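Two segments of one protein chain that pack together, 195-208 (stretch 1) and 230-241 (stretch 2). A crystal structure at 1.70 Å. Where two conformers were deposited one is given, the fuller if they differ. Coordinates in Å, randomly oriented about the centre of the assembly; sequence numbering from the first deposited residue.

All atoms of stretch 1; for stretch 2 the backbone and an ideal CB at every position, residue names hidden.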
ATOM      1  N   VAL A 195       3.108  -0.680  37.820  1.00 18.74           N
ATOM      2  CA  VAL A 195       1.822  -0.502  37.149  1.00 18.28           C
ATOM      3  C   VAL A 195       1.207  -1.865  36.859  1.00 17.40           C
ATOM      4  O   VAL A 195       0.013  -2.121  37.120  1.00 16.50           O
ATOM      5  CB  VAL A 195       1.977   0.339  35.858  1.00 18.23           C
ATOM      6  CG1 VAL A 195       0.674   0.327  35.047  1.00 19.17           C
ATOM      7  CG2 VAL A 195       2.391   1.775  36.213  1.00 20.21           C
ATOM      8  N   LEU A 196       2.022  -2.772  36.332  1.00 16.12           N
ATOM      9  CA  LEU A 196       1.500  -4.051  35.906  1.00 16.19           C
ATOM     10  C   LEU A 196       0.975  -4.878  37.090  1.00 16.54           C
ATOM     11  O   LEU A 196      -0.122  -5.419  37.027  1.00 16.00           O
ATOM     12  CB  LEU A 196       2.542  -4.826  35.106  1.00 16.05           C
ATOM     13  CG  LEU A 196       2.983  -4.192  33.782  1.00 16.15           C
ATOM     14  CD1 LEU A 196       4.156  -4.974  33.228  1.00 17.94           C
ATOM     15  CD2 LEU A 196       1.831  -4.168  32.789  1.00 15.24           C
ATOM     16  N   ARG A 197       1.749  -4.973  38.172  1.00 17.72           N
ATOM     17  CA  ARG A 197       1.291  -5.796  39.300  1.00 18.35           C
ATOM     18  C   ARG A 197       0.067  -5.194  40.011  1.00 18.10           C
ATOM     19  O   ARG A 197      -0.783  -5.932  40.520  1.00 18.78           O
ATOM     20  CB  ARG A 197       2.418  -6.022  40.302  1.00 19.42           C
ATOM     21  CG  ARG A 197       2.823  -4.864  41.075  1.00 23.00           C
ATOM     22  CD  ARG A 197       3.889  -5.247  42.111  1.00 29.70           C
ATOM     23  NE  ARG A 197       4.241  -4.059  42.859  1.00 30.47           N
ATOM     24  CZ  ARG A 197       5.357  -3.353  42.728  1.00 32.71           C
ATOM     25  NH1 ARG A 197       6.334  -3.731  41.910  1.00 32.80           N
ATOM     26  NH2 ARG A 197       5.509  -2.269  43.471  1.00 35.96           N
ATOM     27  N   ASN A 198      -0.046  -3.875  40.011  1.00 17.65           N
ATOM     28  CA  ASN A 198      -1.210  -3.222  40.613  1.00 18.37           C
ATOM     29  C   ASN A 198      -2.467  -3.374  39.755  1.00 18.29           C
ATOM     30  O   ASN A 198      -3.540  -3.630  40.282  1.00 17.46           O
ATOM     31  CB  ASN A 198      -0.896  -1.771  40.923  1.00 18.76           C
ATOM     32  CG  ASN A 198      -0.151  -1.644  42.212  1.00 21.31           C
ATOM     33  OD1 ASN A 198      -0.751  -1.802  43.295  1.00 21.34           O
ATOM     34  ND2 ASN A 198       1.177  -1.455  42.124  1.00 20.02           N
ATOM     35  N   LEU A 199      -2.323  -3.255  38.431  1.00 18.46           N
ATOM     36  CA  LEU A 199      -3.417  -3.616  37.514  1.00 18.61           C
ATOM     37  C   LEU A 199      -3.909  -5.022  37.766  1.00 18.77           C
ATOM     38  O   LEU A 199      -5.110  -5.266  37.855  1.00 18.09           O
ATOM     39  CB  LEU A 199      -2.986  -3.550  36.041  1.00 19.14           C
ATOM     40  CG  LEU A 199      -3.187  -2.244  35.333  1.00 21.24           C
ATOM     41  CD1 LEU A 199      -2.424  -2.237  33.989  1.00 21.78           C
ATOM     42  CD2 LEU A 199      -4.714  -1.973  35.187  1.00 22.29           C
ATOM     43  N   ARG A 200      -2.983  -5.968  37.832  1.00 18.59           N
ATOM     44  CA  ARG A 200      -3.360  -7.348  38.089  1.00 19.66           C
ATOM     45  C   ARG A 200      -4.091  -7.512  39.450  1.00 18.98           C
ATOM     46  O   ARG A 200      -5.156  -8.149  39.513  1.00 17.33           O
ATOM     47  CB  ARG A 200      -2.137  -8.258  38.058  1.00 19.86           C
ATOM     48  CG  ARG A 200      -2.493  -9.662  38.482  1.00 23.74           C
ATOM     49  CD  ARG A 200      -1.316 -10.598  38.473  1.00 28.61           C
ATOM     50  NE  ARG A 200      -0.882 -10.974  37.132  1.00 32.35           N
ATOM     51  CZ  ARG A 200      -1.616 -11.600  36.214  1.00 34.95           C
ATOM     52  NH1 ARG A 200      -2.885 -11.945  36.427  1.00 38.23           N
ATOM     53  NH2 ARG A 200      -1.056 -11.891  35.046  1.00 38.01           N
ATOM     54  N   ALA A 201      -3.510  -6.964  40.514  1.00 18.79           N
ATOM     55  CA  ALA A 201      -4.109  -7.105  41.857  1.00 18.92           C
ATOM     56  C   ALA A 201      -5.533  -6.534  41.882  1.00 18.58           C
ATOM     57  O   ALA A 201      -6.459  -7.170  42.408  1.00 18.34           O
ATOM     58  CB  ALA A 201      -3.227  -6.436  42.930  1.00 19.23           C
ATOM     59  N   HIS A 202      -5.685  -5.324  41.324  1.00 17.59           N
ATOM     60  CA  HIS A 202      -6.988  -4.653  41.240  1.00 17.47           C
ATOM     61  C   HIS A 202      -8.032  -5.443  40.474  1.00 17.15           C
ATOM     62  O   HIS A 202      -9.154  -5.656  40.951  1.00 16.11           O
ATOM     63  CB  HIS A 202      -6.800  -3.268  40.619  1.00 17.36           C
ATOM     64  CG  HIS A 202      -8.053  -2.460  40.533  1.00 16.37           C
ATOM     65  ND1 HIS A 202      -8.407  -1.526  41.486  1.00 16.73           N
ATOM     66  CD2 HIS A 202      -9.007  -2.400  39.570  1.00 17.19           C
ATOM     67  CE1 HIS A 202      -9.555  -0.963  41.131  1.00 16.35           C
ATOM     68  NE2 HIS A 202      -9.940  -1.479  39.978  1.00 16.71           N
ATOM     69  N   LEU A 203      -7.671  -5.869  39.269  1.00 16.75           N
ATOM     70  CA  LEU A 203      -8.566  -6.616  38.441  1.00 16.77           C
ATOM     71  C   LEU A 203      -8.919  -7.992  39.043  1.00 17.63           C
ATOM     72  O   LEU A 203     -10.050  -8.446  38.906  1.00 17.92           O
ATOM     73  CB  LEU A 203      -7.967  -6.777  37.034  1.00 16.44           C
ATOM     74  CG  LEU A 203      -7.980  -5.501  36.211  1.00 16.20           C
ATOM     75  CD1 LEU A 203      -7.104  -5.711  34.948  1.00 14.64           C
ATOM     76  CD2 LEU A 203      -9.401  -5.157  35.806  1.00 14.97           C
ATOM     77  N   GLU A 204      -7.966  -8.642  39.701  1.00 18.10           N
ATOM     78  CA  GLU A 204      -8.248  -9.940  40.367  1.00 19.32           C
ATOM     79  C   GLU A 204      -9.280  -9.787  41.487  1.00 18.57           C
ATOM     80  O   GLU A 204     -10.187 -10.631  41.612  1.00 19.08           O
ATOM     81  CB  GLU A 204      -6.963 -10.605  40.852  1.00 19.68           C
ATOM     82  CG  GLU A 204      -6.192 -11.228  39.683  1.00 22.45           C
ATOM     83  CD  GLU A 204      -4.843 -11.795  40.058  1.00 26.94           C
ATOM     84  OE1 GLU A 204      -4.372 -11.505  41.175  1.00 28.90           O
ATOM     85  OE2 GLU A 204      -4.269 -12.541  39.226  1.00 27.66           O
ATOM     86  N   ALA A 205      -9.171  -8.704  42.247  1.00 18.69           N
ATOM     87  CA  ALA A 205     -10.153  -8.374  43.288  1.00 19.13           C
ATOM     88  C   ALA A 205     -11.511  -8.085  42.690  1.00 19.20           C
ATOM     89  O   ALA A 205     -12.558  -8.557  43.182  1.00 18.98           O
ATOM     90  CB  ALA A 205      -9.678  -7.209  44.155  1.00 18.95           C
ATOM     91  N   LEU A 206     -11.519  -7.289  41.625  1.00 19.46           N
ATOM     92  CA  LEU A 206     -12.766  -7.015  40.934  1.00 19.40           C
ATOM     93  C   LEU A 206     -13.447  -8.275  40.412  1.00 19.84           C
ATOM     94  O   LEU A 206     -14.661  -8.431  40.553  1.00 20.33           O
ATOM     95  CB  LEU A 206     -12.519  -6.015  39.791  1.00 20.77           C
ATOM     96  CG  LEU A 206     -13.669  -5.110  39.439  1.00 21.16           C
ATOM     97  CD1 LEU A 206     -13.959  -4.094  40.562  1.00 21.21           C
ATOM     98  CD2 LEU A 206     -13.338  -4.382  38.116  1.00 21.26           C
ATOM     99  N   ARG A 207     -12.663  -9.189  39.820  1.00 19.12           N
ATOM    100  CA  ARG A 207     -13.201 -10.417  39.274  1.00 20.10           C
ATOM    101  C   ARG A 207     -13.748 -11.337  40.378  1.00 20.25           C
ATOM    102  O   ARG A 207     -14.789 -11.994  40.194  1.00 21.27           O
ATOM    103  CB  ARG A 207     -12.131 -11.164  38.475  1.00 19.54           C
ATOM    104  CG  ARG A 207     -12.554 -12.552  37.989  1.00 21.90           C
ATOM    105  CD  ARG A 207     -13.869 -12.483  37.204  1.00 23.73           C
ATOM    106  NE  ARG A 207     -13.690 -11.835  35.905  1.00 24.01           N
ATOM    107  CZ  ARG A 207     -14.667 -11.345  35.139  1.00 25.66           C
ATOM    108  NH1 ARG A 207     -15.930 -11.364  35.530  1.00 24.07           N
ATOM    109  NH2 ARG A 207     -14.357 -10.818  33.959  1.00 27.35           N
ATOM    110  N   ASP A 208     -13.024 -11.381  41.489  1.00 21.47           N
ATOM    111  CA  ASP A 208     -13.404 -12.173  42.677  1.00 22.61           C
ATOM    112  C   ASP A 208     -14.799 -11.721  43.162  1.00 23.31           C
ATOM    113  O   ASP A 208     -15.632 -12.553  43.512  1.00 23.96           O
ATOM    114  CB  ASP A 208     -12.330 -11.998  43.771  1.00 23.11           C
ATOM    115  CG  ASP A 208     -12.525 -12.907  44.983  1.00 26.91           C
ATOM    116  OD1 ASP A 208     -13.298 -13.886  44.900  1.00 29.75           O
ATOM    117  OD2 ASP A 208     -11.872 -12.637  46.027  1.00 31.72           O
ATOM    118  N   UNK A 230       1.099  -2.616  24.970  1.00 13.03           N
ATOM    119  CA  UNK A 230       1.445  -4.013  24.677  1.00 13.70           C
ATOM    120  C   UNK A 230       1.880  -4.735  25.950  1.00 13.67           C
ATOM    121  O   UNK A 230       1.475  -5.875  26.194  1.00 13.80           O
ATOM    122  CB  UNK A 230       2.554  -4.084  23.625  1.00 13.70           C
ATOM    123  N   UNK A 231       2.655  -4.054  26.786  1.00 14.59           N
ATOM    124  CA  UNK A 231       3.108  -4.660  28.038  1.00 14.24           C
ATOM    125  C   UNK A 231       1.892  -5.009  28.922  1.00 14.32           C
ATOM    126  O   UNK A 231       1.838  -6.082  29.554  1.00 15.37           O
ATOM    127  CB  UNK A 231       4.059  -3.716  28.776  1.00 14.24           C
ATOM    128  N   UNK A 232       0.915  -4.111  28.945  1.00 13.72           N
ATOM    129  CA  UNK A 232      -0.300  -4.314  29.736  1.00 13.73           C
ATOM    130  C   UNK A 232      -1.096  -5.470  29.189  1.00 14.71           C
ATOM    131  O   UNK A 232      -1.496  -6.363  29.946  1.00 15.56           O
ATOM    132  CB  UNK A 232      -1.159  -3.048  29.757  1.00 13.73           C
ATOM    133  N   UNK A 233      -1.283  -5.509  27.872  1.00 14.91           N
ATOM    134  CA  UNK A 233      -2.021  -6.610  27.246  1.00 14.97           C
ATOM    135  C   UNK A 233      -1.354  -7.973  27.455  1.00 16.40           C
ATOM    136  O   UNK A 233      -2.037  -8.974  27.644  1.00 16.74           O
ATOM    137  CB  UNK A 233      -2.171  -6.342  25.747  1.00 14.97           C
ATOM    138  N   UNK A 234      -0.024  -8.023  27.425  1.00 16.59           N
ATOM    139  CA  UNK A 234       0.701  -9.267  27.720  1.00 17.54           C
ATOM    140  C   UNK A 234       0.541  -9.709  29.163  1.00 17.76           C
ATOM    141  O   UNK A 234       0.351 -10.910  29.440  1.00 18.78           O
ATOM    142  CB  UNK A 234       2.189  -9.095  27.406  1.00 17.54           C
ATOM    143  N   UNK A 235       0.656  -8.774  30.095  1.00 17.67           N
ATOM    144  CA  UNK A 235       0.416  -9.074  31.498  1.00 17.53           C
ATOM    145  C   UNK A 235      -0.974  -9.679  31.717  1.00 16.97           C
ATOM    146  O   UNK A 235      -1.142 -10.634  32.499  1.00 15.96           O
ATOM    147  CB  UNK A 235       0.576  -7.806  32.339  1.00 17.53           C
ATOM    148  N   UNK A 236      -1.965  -9.113  31.046  1.00 15.81           N
ATOM    149  CA  UNK A 236      -3.372  -9.466  31.261  1.00 16.09           C
ATOM    150  C   UNK A 236      -3.898 -10.406  30.203  1.00 16.52           C
ATOM    151  O   UNK A 236      -5.102 -10.472  29.947  1.00 17.50           O
ATOM    152  CB  UNK A 236      -4.237  -8.204  31.293  1.00 16.09           C
ATOM    153  N   UNK A 237      -3.012 -11.162  29.581  1.00 17.43           N
ATOM    154  CA  UNK A 237      -3.380 -11.949  28.417  1.00 19.03           C
ATOM    155  C   UNK A 237      -4.451 -12.992  28.731  1.00 20.45           C
ATOM    156  O   UNK A 237      -5.287 -13.319  27.869  1.00 21.62           O
ATOM    157  CB  UNK A 237      -2.139 -12.637  27.845  1.00 19.03           C
ATOM    158  N   UNK A 238      -4.430 -13.506  29.959  1.00 21.58           N
ATOM    159  CA  UNK A 238      -5.342 -14.584  30.369  0.50 22.06           C
ATOM    160  C   UNK A 238      -6.584 -14.092  31.117  1.00 22.00           C
ATOM    161  O   UNK A 238      -7.400 -14.896  31.601  1.00 22.27           O
ATOM    162  CB  UNK A 238      -4.589 -15.579  31.254  0.50 22.06           C
ATOM    163  N   UNK A 239      -6.736 -12.787  31.246  1.00 21.56           N
ATOM    164  CA  UNK A 239      -7.923 -12.231  31.879  1.00 22.05           C
ATOM    165  C   UNK A 239      -9.084 -12.190  30.917  1.00 21.75           C
ATOM    166  O   UNK A 239      -8.900 -11.983  29.718  1.00 21.99           O
ATOM    167  CB  UNK A 239      -7.639 -10.827  32.417  1.00 22.05           C
ATOM    168  N   UNK A 240     -10.291 -12.372  31.424  1.00 20.05           N
ATOM    169  CA  UNK A 240     -11.465 -12.195  30.593  1.00 20.15           C
ATOM    170  C   UNK A 240     -11.908 -10.730  30.629  1.00 18.50           C
ATOM    171  O   UNK A 240     -12.456 -10.284  31.627  1.00 17.93           O
ATOM    172  CB  UNK A 240     -12.595 -13.117  31.054  1.00 20.15           C
ATOM    173  N   UNK A 241     -11.615  -9.967  29.572  1.00 17.40           N
ATOM    174  CA  UNK A 241     -12.009  -8.551  29.516  1.00 16.41           C
ATOM    175  C   UNK A 241     -12.938  -8.272  28.338  1.00 16.13           C
ATOM    176  O   UNK A 241     -12.653  -8.640  27.195  1.00 16.68           O
ATOM    177  CB  UNK A 241     -10.770  -7.659  29.419  1.00 16.41           C
TER

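Stretch 1 is a continuous helix, and the backbone of stretch 2 is helical over 230-235, its axis passing 10.2 Å from the first at 43°. Leu196, Leu199, Leu203 and Arg207 direct their CA-to-CB bonds toward stretch 2, so an apolar strip flanked by charge is on offer.

Position 230 has nothing of stretch 1 within 5.5 Å of its ideal CB, and this contact sets no requirement; the residue is Leu230, which makes no contact.

At 231 the CB points toward stretch 1 but lies 4.6 Å from Leu196 CD2, with space beyond. Many side chains would suit, long flexible ones included. Lys231 is deposited; its closest contact is through the backbone, O to Leu196 CD2 at 3.8 Å.

The CB of 232 points sideways, 4.4 Å from Leu196 CD2 and 4.5 Å from Leu199 CD1. Two leucine methyls so near favour a medium aliphatic such as Val, Leu, Ile or Met. Ile232 uses both branches: CG1 lies 3.8 Å from Leu196 CD2, and CG2 lies 3.8 Å from Leu199 CD1.

Position 233 points away and 234 sideways, neither CB having a neighbour in stretch 1, so the interface leaves both free. They are Leu233 and Arg234; the end of the arginine leads away.

Position 235 points toward stretch 1, its CB 3.9 Å from Leu196 CD2 and 5.2 Å from Arg200 NH2. A methylene near the leucine and an acceptor near the guanidinium would fit, which suggests Glu or Gln, perhaps Asp. Glu235, with chi1 t and chi2 p, places OE2 2.7 Å from Arg200 NE in a salt bridge and hydrogen bond (132°), near the guanidinium plane. A second, weak bond runs from Arg200 NH2 to the same OE2 at 3.0 Å.

At 236 phi/psi becomes -101/25, the first departure from helical values. The CB points sideways, 5.3 Å from Leu203 CD1, so a longer apolar chain could reach what a short one would not. Leu236 does so, its CD1 3.7 Å from Leu203 CD1.

Positions 237 and 238 are the middle of a type I turn from 236 to 239, closed by the backbone bond from 239 N to 236 O at 3.1 Å. Small or polar residues suit it; Ala237 and Asp238 touch nothing in stretch 1.

Position 239 is extended (-80/147) and points toward stretch 1, with no atom within 5.5 Å of its CB. That gap invites a large side chain, aromatic or long aliphatic. Phe239 fills it: CE1 meets Leu203 CB at 3.8 Å, while at the ring edge CZ lies 3.5 Å from Glu204 CG and CE2 3.0 Å from Arg200 NH1.

The CB of 240 points sideways, 4.1 Å from Arg207 NH2, so an acidic or polar residue is plausible. Asp240 accepts a weak hydrogen bond through its backbone, Arg207 NH2 to O at 3.1 Å; its carboxylate adds only a long salt bridge, OD2 to NH2 at 3.9 Å.

Position 241, sideways and without a CB neighbour, is little constrained; it holds Leu241.

Stretch 2 (230-241) LKILRELADFDL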
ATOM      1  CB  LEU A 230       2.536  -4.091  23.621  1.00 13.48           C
ATOM      2  CG  LEU A 230       2.166  -3.662  22.183  1.00 13.42           C
ATOM      3  CD1 LEU A 230       3.412  -3.215  21.334  1.00 13.79           C
ATOM      4  CD2 LEU A 230       1.393  -4.778  21.479  1.00 15.08           C
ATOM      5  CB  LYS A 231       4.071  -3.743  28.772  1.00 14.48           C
ATOM      6  CG  LYS A 231       5.433  -3.694  28.083  1.00 14.56           C
ATOM      7  CD  LYS A 231       6.300  -2.561  28.560  1.00 16.52           C
ATOM      8  CE  LYS A 231       6.734  -2.707  29.990  1.00 20.12           C
ATOM      9  NZ  LYS A 231       7.962  -3.494  30.158  1.00 22.06           N
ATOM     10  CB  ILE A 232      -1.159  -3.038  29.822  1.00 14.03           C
ATOM     11  CG1 ILE A 232      -0.440  -1.986  30.684  1.00 13.66           C
ATOM     12  CG2 ILE A 232      -2.579  -3.398  30.358  1.00 13.62           C
ATOM     13  CD1 ILE A 232      -1.008  -0.546  30.535  1.00 13.46           C
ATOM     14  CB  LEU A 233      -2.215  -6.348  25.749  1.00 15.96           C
ATOM     15  CG  LEU A 233      -3.062  -5.121  25.426  1.00 16.56           C
ATOM     16  CD1 LEU A 233      -2.990  -4.859  23.909  1.00 18.76           C
ATOM     17  CD2 LEU A 233      -4.527  -5.281  25.877  1.00 19.42           C
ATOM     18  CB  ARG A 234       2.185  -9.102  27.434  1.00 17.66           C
ATOM     19  CG  ARG A 234       2.517  -8.951  26.003  1.00 18.72           C
ATOM     20  CD  ARG A 234       3.919  -8.391  25.832  1.00 18.95           C
ATOM     21  NE  ARG A 234       4.114  -8.044  24.441  1.00 19.76           N
ATOM     22  CZ  ARG A 234       4.923  -7.078  23.974  1.00 17.11           C
ATOM     23  NH1 ARG A 234       5.649  -6.331  24.796  1.00 17.44           N
ATOM     24  NH2 ARG A 234       4.954  -6.853  22.660  1.00 17.44           N
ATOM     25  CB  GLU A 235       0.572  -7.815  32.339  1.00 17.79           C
ATOM     26  CG  GLU A 235       0.221  -7.984  33.820  1.00 20.52           C
ATOM     27  CD  GLU A 235       1.215  -8.834  34.609  1.00 26.76           C
ATOM     28  OE1 GLU A 235       2.423  -8.715  34.366  1.00 28.17           O
ATOM     29  OE2 GLU A 235       0.780  -9.593  35.506  1.00 28.32           O
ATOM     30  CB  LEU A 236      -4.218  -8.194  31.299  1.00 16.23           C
ATOM     31  CG  LEU A 236      -3.804  -7.155  32.331  1.00 16.22           C
ATOM     32  CD1 LEU A 236      -4.675  -5.915  32.193  1.00 15.12           C
ATOM     33  CD2 LEU A 236      -3.835  -7.731  33.773  1.00 16.62           C
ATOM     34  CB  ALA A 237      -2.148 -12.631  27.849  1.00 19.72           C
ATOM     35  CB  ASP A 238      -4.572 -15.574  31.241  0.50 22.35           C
ATOM     36  CG  ASP A 238      -3.556 -16.368  30.452  0.50 23.48           C
ATOM     37  OD1 ASP A 238      -2.605 -16.882  31.073  0.50 28.11           O
ATOM     38  OD2 ASP A 238      -3.698 -16.480  29.217  0.50 25.62           O
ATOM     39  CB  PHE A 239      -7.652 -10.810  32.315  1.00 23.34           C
ATOM     40  CG  PHE A 239      -7.140 -10.703  33.671  1.00 27.20           C
ATOM     41  CD1 PHE A 239      -8.012 -10.515  34.728  1.00 31.31           C
ATOM     42  CD2 PHE A 239      -5.778 -10.790  33.906  1.00 32.29           C
ATOM     43  CE1 PHE A 239      -7.534 -10.409  36.005  1.00 33.25           C
ATOM     44  CE2 PHE A 239      -5.284 -10.680  35.179  1.00 33.15           C
ATOM     45  CZ  PHE A 239      -6.154 -10.486  36.231  1.00 33.98           C
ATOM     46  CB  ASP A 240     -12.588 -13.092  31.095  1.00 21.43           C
ATOM     47  CG  ASP A 240     -13.862 -12.950  30.298  1.00 23.94           C
ATOM     48  OD1 ASP A 240     -13.802 -12.633  29.090  1.00 26.82           O
ATOM     49  OD2 ASP A 240     -14.933 -13.201  30.897  1.00 28.71           O
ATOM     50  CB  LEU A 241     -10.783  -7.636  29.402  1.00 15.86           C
ATOM     51  CG  LEU A 241      -9.771  -7.763  30.546  1.00 16.49           C
ATOM     52  CD1 LEU A 241      -8.452  -7.052  30.275  1.00 17.89           C
ATOM     53  CD2 LEU A 241     -10.412  -7.225  31.820  1.00 18.88           C
TER
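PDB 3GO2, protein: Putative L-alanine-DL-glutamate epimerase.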